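Local coordinates for molybdate-binding protein MolA (Haemophilus influenzae, PDB 3PSH), which binds molybdate and tungstate, but not sulfate or phosphate, in the periplasm and serves the MolBC ABC transporter in low-affinity molybdate import, at residues Val23-Leu35 and Tyr274-Leu286. Sequence-based numbering, arbitrary orientation.
Sequences VLQHQTLNIAVQL and YAKAWGYPMPEAL. With MOO (molybdate ion), chain B.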
ATOM      1  N   VAL A  23       0.797 -15.962  -3.417  1.00 11.42           N
ATOM      2  CA  VAL A  23       0.416 -14.552  -3.414  1.00 11.70           C
ATOM      3  C   VAL A  23       1.557 -13.700  -3.984  1.00 12.29           C
ATOM      4  O   VAL A  23       2.559 -13.493  -3.304  1.00 14.77           O
ATOM      5  CB  VAL A  23       0.036 -14.042  -1.952  1.00 11.46           C
ATOM      6  CG1 VAL A  23      -0.311 -12.557  -2.093  1.00 11.73           C
ATOM      7  CG2 VAL A  23      -1.175 -14.864  -1.461  1.00 11.89           C
ATOM      8  N   LEU A  24       1.406 -13.318  -5.265  1.00 12.20           N
ATOM      9  CA  LEU A  24       2.506 -12.621  -5.998  1.00 10.16           C
ATOM     10  C   LEU A  24       2.421 -11.091  -5.983  1.00  9.88           C
ATOM     11  O   LEU A  24       2.697 -10.414  -6.987  1.00 11.41           O
ATOM     12  CB  LEU A  24       2.666 -13.200  -7.449  1.00 10.93           C
ATOM     13  CG  LEU A  24       2.935 -14.780  -7.523  1.00  9.59           C
ATOM     14  CD1 LEU A  24       3.114 -15.130  -8.994  1.00 11.51           C
ATOM     15  CD2 LEU A  24       4.128 -15.221  -6.617  1.00 12.78           C
ATOM     16  N   GLN A  25       1.905 -10.563  -4.888  1.00 13.50           N
ATOM     17  CA  GLN A  25       1.697  -9.108  -4.731  1.00 13.20           C
ATOM     18  C   GLN A  25       1.799  -8.861  -3.229  1.00 12.26           C
ATOM     19  O   GLN A  25       1.089  -9.543  -2.444  1.00 14.32           O
ATOM     20  CB  GLN A  25       0.306  -8.733  -5.259  1.00 13.21           C
ATOM     21  CG  GLN A  25       0.185  -7.155  -5.396  1.00 13.75           C
ATOM     22  CD  GLN A  25      -1.191  -6.623  -5.222  1.00  9.80           C
ATOM     23  OE1 GLN A  25      -1.686  -5.887  -6.130  1.00 15.74           O
ATOM     24  NE2 GLN A  25      -1.870  -6.997  -4.151  1.00 11.52           N
ATOM     25  N   HIS A  26       2.663  -7.919  -2.736  1.00 12.67           N
ATOM     26  CA  HIS A  26       2.825  -7.581  -1.345  1.00 13.01           C
ATOM     27  C   HIS A  26       1.595  -6.942  -0.690  1.00 11.75           C
ATOM     28  O   HIS A  26       1.303  -7.176   0.458  1.00 14.07           O
ATOM     29  CB  HIS A  26       4.056  -6.660  -1.118  1.00 12.26           C
ATOM     30  CG  HIS A  26       4.098  -5.455  -2.024  1.00 14.48           C
ATOM     31  ND1 HIS A  26       4.201  -5.553  -3.395  1.00 11.90           N
ATOM     32  CD2 HIS A  26       4.135  -4.121  -1.750  1.00 12.10           C
ATOM     33  CE1 HIS A  26       4.274  -4.345  -3.940  1.00 15.96           C
ATOM     34  NE2 HIS A  26       4.150  -3.463  -2.960  1.00 10.79           N
ATOM     35  N   GLN A  27       0.832  -6.208  -1.500  1.00 12.51           N
ATOM     36  CA  GLN A  27      -0.362  -5.538  -0.937  1.00 12.23           C
ATOM     37  C   GLN A  27      -1.380  -6.581  -0.521  1.00 11.47           C
ATOM     38  O   GLN A  27      -1.931  -6.565   0.600  1.00 13.18           O
ATOM     39  CB  GLN A  27      -1.022  -4.559  -1.887  1.00 12.25           C
ATOM     40  CG  GLN A  27       0.042  -3.418  -2.098  1.00 11.42           C
ATOM     41  CD  GLN A  27       0.798  -3.547  -3.365  1.00 13.38           C
ATOM     42  OE1 GLN A  27       0.990  -4.627  -3.928  1.00 14.80           O
ATOM     43  NE2 GLN A  27       1.288  -2.368  -3.842  1.00 13.24           N
ATOM     44  N   THR A  28      -1.643  -7.503  -1.452  1.00 13.84           N
ATOM     45  CA  THR A  28      -2.586  -8.572  -1.071  1.00 14.13           C
ATOM     46  C   THR A  28      -1.976  -9.427   0.093  1.00 13.50           C
ATOM     47  O   THR A  28      -2.718  -9.834   0.979  1.00 13.84           O
ATOM     48  CB  THR A  28      -2.792  -9.500  -2.243  1.00 14.28           C
ATOM     49  OG1 THR A  28      -3.575  -8.848  -3.254  1.00 13.19           O
ATOM     50  CG2 THR A  28      -3.476 -10.791  -1.798  1.00 15.86           C
ATOM     51  N   LEU A  29      -0.654  -9.697   0.111  1.00 10.77           N
ATOM     52  CA  LEU A  29      -0.037 -10.459   1.177  1.00 10.74           C
ATOM     53  C   LEU A  29      -0.336  -9.789   2.524  1.00 11.59           C
ATOM     54  O   LEU A  29      -0.694 -10.467   3.449  1.00 13.83           O
ATOM     55  CB  LEU A  29       1.498 -10.641   0.898  1.00 12.23           C
ATOM     56  CG  LEU A  29       2.273 -11.508   1.909  1.00 13.65           C
ATOM     57  CD1 LEU A  29       1.476 -12.865   2.187  1.00 16.51           C
ATOM     58  CD2 LEU A  29       3.616 -11.776   1.255  1.00 14.90           C
ATOM     59  N   ASN A  30      -0.152  -8.459   2.621  1.00 10.32           N
ATOM     60  CA  ASN A  30      -0.300  -7.751   3.900  1.00 12.19           C
ATOM     61  C   ASN A  30      -1.800  -7.862   4.289  1.00 12.30           C
ATOM     62  O   ASN A  30      -2.093  -8.056   5.431  1.00 12.93           O
ATOM     63  CB  ASN A  30       0.155  -6.288   3.667  1.00 11.20           C
ATOM     64  CG  ASN A  30      -0.030  -5.430   4.905  1.00 12.72           C
ATOM     65  OD1 ASN A  30       0.142  -5.920   6.054  1.00 11.55           O
ATOM     66  ND2 ASN A  30      -0.325  -4.152   4.675  1.00 12.99           N
ATOM     67  N   ILE A  31      -2.690  -7.696   3.329  1.00 11.00           N
ATOM     68  CA  ILE A  31      -4.149  -7.934   3.638  1.00 12.12           C
ATOM     69  C   ILE A  31      -4.389  -9.331   4.202  1.00 13.88           C
ATOM     70  O   ILE A  31      -5.091  -9.480   5.220  1.00 13.80           O
ATOM     71  CB  ILE A  31      -5.069  -7.515   2.444  1.00 11.71           C
ATOM     72  CG1 ILE A  31      -4.981  -5.982   2.170  1.00 13.33           C
ATOM     73  CG2 ILE A  31      -6.556  -8.113   2.667  1.00 12.79           C
ATOM     74  CD1 ILE A  31      -5.493  -5.570   0.850  1.00 15.15           C
ATOM     75  N   ALA A  32      -3.852 -10.343   3.518  1.00 13.24           N
ATOM     76  CA  ALA A  32      -4.073 -11.737   3.958  1.00 12.48           C
ATOM     77  C   ALA A  32      -3.528 -11.957   5.339  1.00 14.49           C
ATOM     78  O   ALA A  32      -4.160 -12.716   6.135  1.00 14.30           O
ATOM     79  CB  ALA A  32      -3.399 -12.767   3.018  1.00 12.18           C
ATOM     80  N   VAL A  33      -2.397 -11.296   5.671  1.00 13.42           N
ATOM     81  CA  VAL A  33      -1.859 -11.449   7.003  1.00 14.48           C
ATOM     82  C   VAL A  33      -2.898 -10.873   7.977  1.00 14.55           C
ATOM     83  O   VAL A  33      -3.146 -11.404   9.093  1.00 13.27           O
ATOM     84  CB  VAL A  33      -0.453 -10.724   7.116  1.00 13.07           C
ATOM     85  CG1 VAL A  33      -0.049 -10.538   8.607  1.00 16.94           C
ATOM     86  CG2 VAL A  33       0.596 -11.487   6.309  1.00 14.46           C
ATOM     87  N   GLN A  34      -3.495  -9.759   7.590  1.00 13.08           N
ATOM     88  CA  GLN A  34      -4.435  -9.099   8.525  1.00 14.57           C
ATOM     89  C   GLN A  34      -5.799  -9.784   8.595  1.00 14.85           C
ATOM     90  O   GLN A  34      -6.692  -9.414   9.359  1.00 15.12           O
ATOM     91  CB  GLN A  34      -4.614  -7.593   8.239  1.00 13.68           C
ATOM     92  CG  GLN A  34      -3.243  -6.861   8.407  1.00 17.77           C
ATOM     93  CD  GLN A  34      -3.398  -5.381   8.021  1.00 12.08           C
ATOM     94  OE1 GLN A  34      -4.156  -4.639   8.690  1.00 13.06           O
ATOM     95  NE2 GLN A  34      -2.754  -4.975   6.903  1.00 15.15           N
ATOM     96  N   LEU A  35      -6.059 -10.647   7.617  1.00 13.94           N
ATOM     97  CA  LEU A  35      -7.244 -11.530   7.622  1.00 15.09           C
ATOM     98  C   LEU A  35      -6.919 -12.856   8.353  1.00 14.87           C
ATOM     99  O   LEU A  35      -7.852 -13.715   8.475  1.00 15.79           O
ATOM    100  CB  LEU A  35      -7.632 -11.830   6.163  1.00 14.40           C
ATOM    101  CG  LEU A  35      -8.205 -10.685   5.380  1.00 15.69           C
ATOM    102  CD1 LEU A  35      -8.503 -11.243   3.994  1.00 13.71           C
ATOM    103  CD2 LEU A  35      -9.509 -10.034   6.037  1.00 14.24           C
ATOM    104  N   TYR A 274       3.214   1.402   9.859  1.00 14.30           N
ATOM    105  CA  TYR A 274       1.806   1.369   9.478  1.00 12.73           C
ATOM    106  C   TYR A 274       1.402   2.449   8.502  1.00 11.56           C
ATOM    107  O   TYR A 274       0.334   2.397   7.886  1.00 13.21           O
ATOM    108  CB  TYR A 274       0.878   1.349  10.690  1.00 13.42           C
ATOM    109  CG  TYR A 274       1.197   2.478  11.618  1.00 11.17           C
ATOM    110  CD1 TYR A 274       0.740   3.734  11.318  1.00 11.20           C
ATOM    111  CD2 TYR A 274       1.942   2.268  12.774  1.00 15.81           C
ATOM    112  CE1 TYR A 274       0.993   4.818  12.189  1.00 13.14           C
ATOM    113  CE2 TYR A 274       2.193   3.330  13.651  1.00 15.48           C
ATOM    114  CZ  TYR A 274       1.752   4.600  13.310  1.00 16.54           C
ATOM    115  OH  TYR A 274       1.932   5.728  14.089  1.00 17.27           O
ATOM    116  N   ALA A 275       2.256   3.463   8.386  1.00 12.51           N
ATOM    117  CA  ALA A 275       1.814   4.767   7.734  1.00 10.61           C
ATOM    118  C   ALA A 275       2.274   4.726   6.338  1.00  9.96           C
ATOM    119  O   ALA A 275       3.168   5.525   5.923  1.00 12.02           O
ATOM    120  CB  ALA A 275       2.350   5.962   8.476  1.00 12.13           C
ATOM    121  N   LYS A 276       1.763   3.718   5.600  1.00 14.33           N
ATOM    122  CA  LYS A 276       2.228   3.445   4.220  1.00 13.50           C
ATOM    123  C   LYS A 276       1.728   4.457   3.174  1.00  9.65           C
ATOM    124  O   LYS A 276       0.580   4.381   2.698  1.00 12.57           O
ATOM    125  CB  LYS A 276       1.791   2.035   3.832  1.00 14.99           C
ATOM    126  CG  LYS A 276       2.283   1.069   4.869  1.00 11.26           C
ATOM    127  CD  LYS A 276       1.849  -0.391   4.399  1.00 11.83           C
ATOM    128  CE  LYS A 276       2.737  -1.497   5.085  1.00 15.19           C
ATOM    129  NZ  LYS A 276       2.365  -1.575   6.520  1.00 11.73           N
ATOM    130  N   ALA A 277       2.591   5.418   2.859  1.00 11.55           N
ATOM    131  CA  ALA A 277       2.180   6.305   1.758  1.00 11.02           C
ATOM    132  C   ALA A 277       2.580   5.733   0.427  1.00 10.45           C
ATOM    133  O   ALA A 277       3.294   6.334  -0.340  1.00 12.12           O
ATOM    134  CB  ALA A 277       2.736   7.716   1.936  1.00 13.31           C
ATOM    135  N   TRP A 278       1.914   4.622   0.151  1.00 11.37           N
ATOM    136  CA  TRP A 278       2.371   3.782  -0.946  1.00 11.27           C
ATOM    137  C   TRP A 278       1.500   4.138  -2.168  1.00 12.50           C
ATOM    138  O   TRP A 278       0.528   4.876  -2.108  1.00 13.70           O
ATOM    139  CB  TRP A 278       2.041   2.330  -0.567  1.00 11.01           C
ATOM    140  CG  TRP A 278       2.992   1.733   0.358  1.00 12.89           C
ATOM    141  CD1 TRP A 278       4.095   2.387   1.021  1.00 11.60           C
ATOM    142  CD2 TRP A 278       3.032   0.367   0.758  1.00 14.20           C
ATOM    143  NE1 TRP A 278       4.767   1.458   1.789  1.00 14.76           N
ATOM    144  CE2 TRP A 278       4.164   0.211   1.601  1.00 14.86           C
ATOM    145  CE3 TRP A 278       2.270  -0.784   0.405  1.00 12.45           C
ATOM    146  CZ2 TRP A 278       4.509  -1.062   2.155  1.00 15.65           C
ATOM    147  CZ3 TRP A 278       2.671  -2.039   0.911  1.00 12.38           C
ATOM    148  CH2 TRP A 278       3.718  -2.151   1.827  1.00 13.75           C
ATOM    149  N   GLY A 279       1.873   3.614  -3.326  1.00 12.17           N
ATOM    150  CA  GLY A 279       1.032   3.900  -4.496  1.00 10.80           C
ATOM    151  C   GLY A 279      -0.331   3.219  -4.424  1.00 10.76           C
ATOM    152  O   GLY A 279      -1.267   3.671  -5.056  1.00 13.19           O
ATOM    153  N   TYR A 280      -0.434   2.184  -3.604  1.00 12.09           N
ATOM    154  CA  TYR A 280      -1.704   1.461  -3.291  1.00 11.91           C
ATOM    155  C   TYR A 280      -2.162   1.746  -1.823  1.00 12.74           C
ATOM    156  O   TYR A 280      -1.308   1.644  -0.894  1.00 14.53           O
ATOM    157  CB  TYR A 280      -1.500  -0.109  -3.421  1.00 11.37           C
ATOM    158  CG  TYR A 280      -1.328  -0.588  -4.850  1.00 12.72           C
ATOM    159  CD1 TYR A 280      -2.291  -1.424  -5.475  1.00 11.18           C
ATOM    160  CD2 TYR A 280      -0.167  -0.267  -5.542  1.00 10.60           C
ATOM    161  CE1 TYR A 280      -2.111  -1.881  -6.819  1.00 12.76           C
ATOM    162  CE2 TYR A 280       0.009  -0.675  -6.874  1.00 15.26           C
ATOM    163  CZ  TYR A 280      -0.949  -1.520  -7.467  1.00 15.00           C
ATOM    164  OH  TYR A 280      -0.697  -1.894  -8.804  1.00 16.72           O
ATOM    165  N   PRO A 281      -3.495   1.824  -1.557  1.00 12.59           N
ATOM    166  CA  PRO A 281      -3.977   2.051  -0.214  1.00 13.12           C
ATOM    167  C   PRO A 281      -3.898   0.713   0.585  1.00 12.50           C
ATOM    168  O   PRO A 281      -4.214  -0.362   0.026  1.00 14.80           O
ATOM    169  CB  PRO A 281      -5.415   2.413  -0.450  1.00 11.61           C
ATOM    170  CG  PRO A 281      -5.897   1.547  -1.720  1.00 12.21           C
ATOM    171  CD  PRO A 281      -4.626   1.731  -2.559  1.00 12.15           C
ATOM    172  N   MET A 282      -3.625   0.818   1.888  1.00 12.55           N
ATOM    173  CA  MET A 282      -3.601  -0.334   2.766  1.00 13.91           C
ATOM    174  C   MET A 282      -4.391   0.073   3.972  1.00 14.17           C
ATOM    175  O   MET A 282      -4.382   1.267   4.336  1.00 11.83           O
ATOM    176  CB  MET A 282      -2.150  -0.697   3.204  1.00 15.05           C
ATOM    177  CG  MET A 282      -1.106  -0.964   2.127  1.00 14.14           C
ATOM    178  SD  MET A 282      -0.985  -2.758   1.611  1.00 15.30           S
ATOM    179  CE  MET A 282      -2.691  -3.183   1.278  1.00 15.65           C
ATOM    180  N   PRO A 283      -5.144  -0.879   4.550  1.00 14.05           N
ATOM    181  CA  PRO A 283      -6.108  -0.486   5.554  1.00 13.84           C
ATOM    182  C   PRO A 283      -5.455   0.218   6.715  1.00 14.70           C
ATOM    183  O   PRO A 283      -6.080   1.151   7.258  1.00 14.45           O
ATOM    184  CB  PRO A 283      -6.729  -1.821   6.033  1.00 14.22           C
ATOM    185  CG  PRO A 283      -5.741  -2.973   5.464  1.00 12.16           C
ATOM    186  CD  PRO A 283      -5.124  -2.348   4.237  1.00 13.64           C
ATOM    187  N   GLU A 284      -4.288  -0.240   7.155  1.00 12.84           N
ATOM    188  CA  GLU A 284      -3.600   0.461   8.283  1.00 13.56           C
ATOM    189  C   GLU A 284      -3.110   1.829   7.946  1.00 13.76           C
ATOM    190  O   GLU A 284      -2.935   2.660   8.858  1.00 14.32           O
ATOM    191  CB  GLU A 284      -2.431  -0.385   8.872  1.00 14.82           C
ATOM    192  CG  GLU A 284      -1.214  -0.586   7.941  1.00 13.75           C
ATOM    193  CD  GLU A 284      -1.309  -1.655   6.861  1.00 14.73           C
ATOM    194  OE1 GLU A 284      -2.438  -2.110   6.551  1.00 13.55           O
ATOM    195  OE2 GLU A 284      -0.230  -2.028   6.332  1.00 14.61           O
ATOM    196  N   ALA A 285      -2.835   2.051   6.668  1.00 14.00           N
ATOM    197  CA  ALA A 285      -2.357   3.402   6.201  1.00 12.65           C
ATOM    198  C   ALA A 285      -3.479   4.387   6.352  1.00 12.02           C
ATOM    199  O   ALA A 285      -3.201   5.491   6.814  1.00 13.63           O
ATOM    200  CB  ALA A 285      -1.918   3.335   4.803  1.00 10.45           C
ATOM    201  N   LEU A 286      -4.715   4.015   5.970  1.00 11.59           N
ATOM    202  CA  LEU A 286      -5.907   4.924   6.252  1.00 11.78           C
ATOM    203  C   LEU A 286      -6.109   5.112   7.733  1.00 13.22           C
ATOM    204  O   LEU A 286      -6.058   6.252   8.277  1.00 15.86           O
ATOM    205  CB  LEU A 286      -7.229   4.360   5.621  1.00 12.93           C
ATOM    206  CG  LEU A 286      -7.173   4.657   4.098  1.00 14.46           C
ATOM    207  CD1 LEU A 286      -6.144   3.901   3.175  1.00 12.79           C
ATOM    208  CD2 LEU A 286      -8.617   4.441   3.523  1.00 11.73           C
TER
HETATM  209 MO   MOO B   1       3.437   0.383  -3.827  1.00 33.20          MO
HETATM  210  O1  MOO B   1       4.092   1.912  -3.517  1.00 14.90           O
HETATM  211  O2  MOO B   1       3.361   0.061  -5.517  1.00 20.52           O
HETATM  212  O3  MOO B   1       1.850   0.307  -3.217  1.00 16.87           O
HETATM  213  O4  MOO B   1       4.324  -0.717  -2.886  1.00 14.46           O
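His26 meets Trp278 at the molybdate pocket. His26 CD2 lies 3.7 Å from Trp278 CZ3, and the two ring planes are 57° apart. With CG between its backbone N and carbonyl carbon (chi1 50°), His26 turns its ring edge to the anion, and NE2 donates to molybdate O4 in the ring plane over 2.8 Å. The same oxygen lies over one face of the Trp278 indole; the CD carbon of Lys276 lies against the opposite face. Gln27 bends at chi2 (100°) and carries its amide CD over the rim of one face of the Tyr280 ring, tilted rather than flat. Its NE2 donates to molybdate O3 over 2.8 Å, and Tyr280 N donates to that same oxygen. Gly279 N gives a nearly straight bond to O1. Tyr196 and Arg243 add further hydrogen bonds to the anion. CB of Gln27 also packs on Met282 CE.

One turn on, Asn30 ND2 donates to the syn lone pair of Glu284 OE2 over 2.7 Å. The amide and carboxylate stand nearly perpendicular. ND2 also makes a weak bond to Met282 SD. Lys276 NZ takes the anti lone pair of OE2 in a 2.6 Å salt bridge. Ile31 CD1 touches Met282 CE at 3.7 Å. Gln34 NE2 donates to Glu284 OE1 over 2.9 Å from above the carboxylate plane, while Gln34 OE1 bonds to Tyr314 of helix 307-319.

Helix 26-34 follows a strand of one parallel sheet, and the loop before helix 283-297 follows a strand of the other. The anion therefore sits between the two lobes, as in other solute-binding proteins of this family. Backbone N-H groups, side-chain N-H groups and the Tyr196 hydroxyl share its oxygens, and the nearby Arg243 probably offsets part of its charge. Behind the pocket, the buried Glu284 carboxylate is held by two amides and a lysine, which would favour its ionised form.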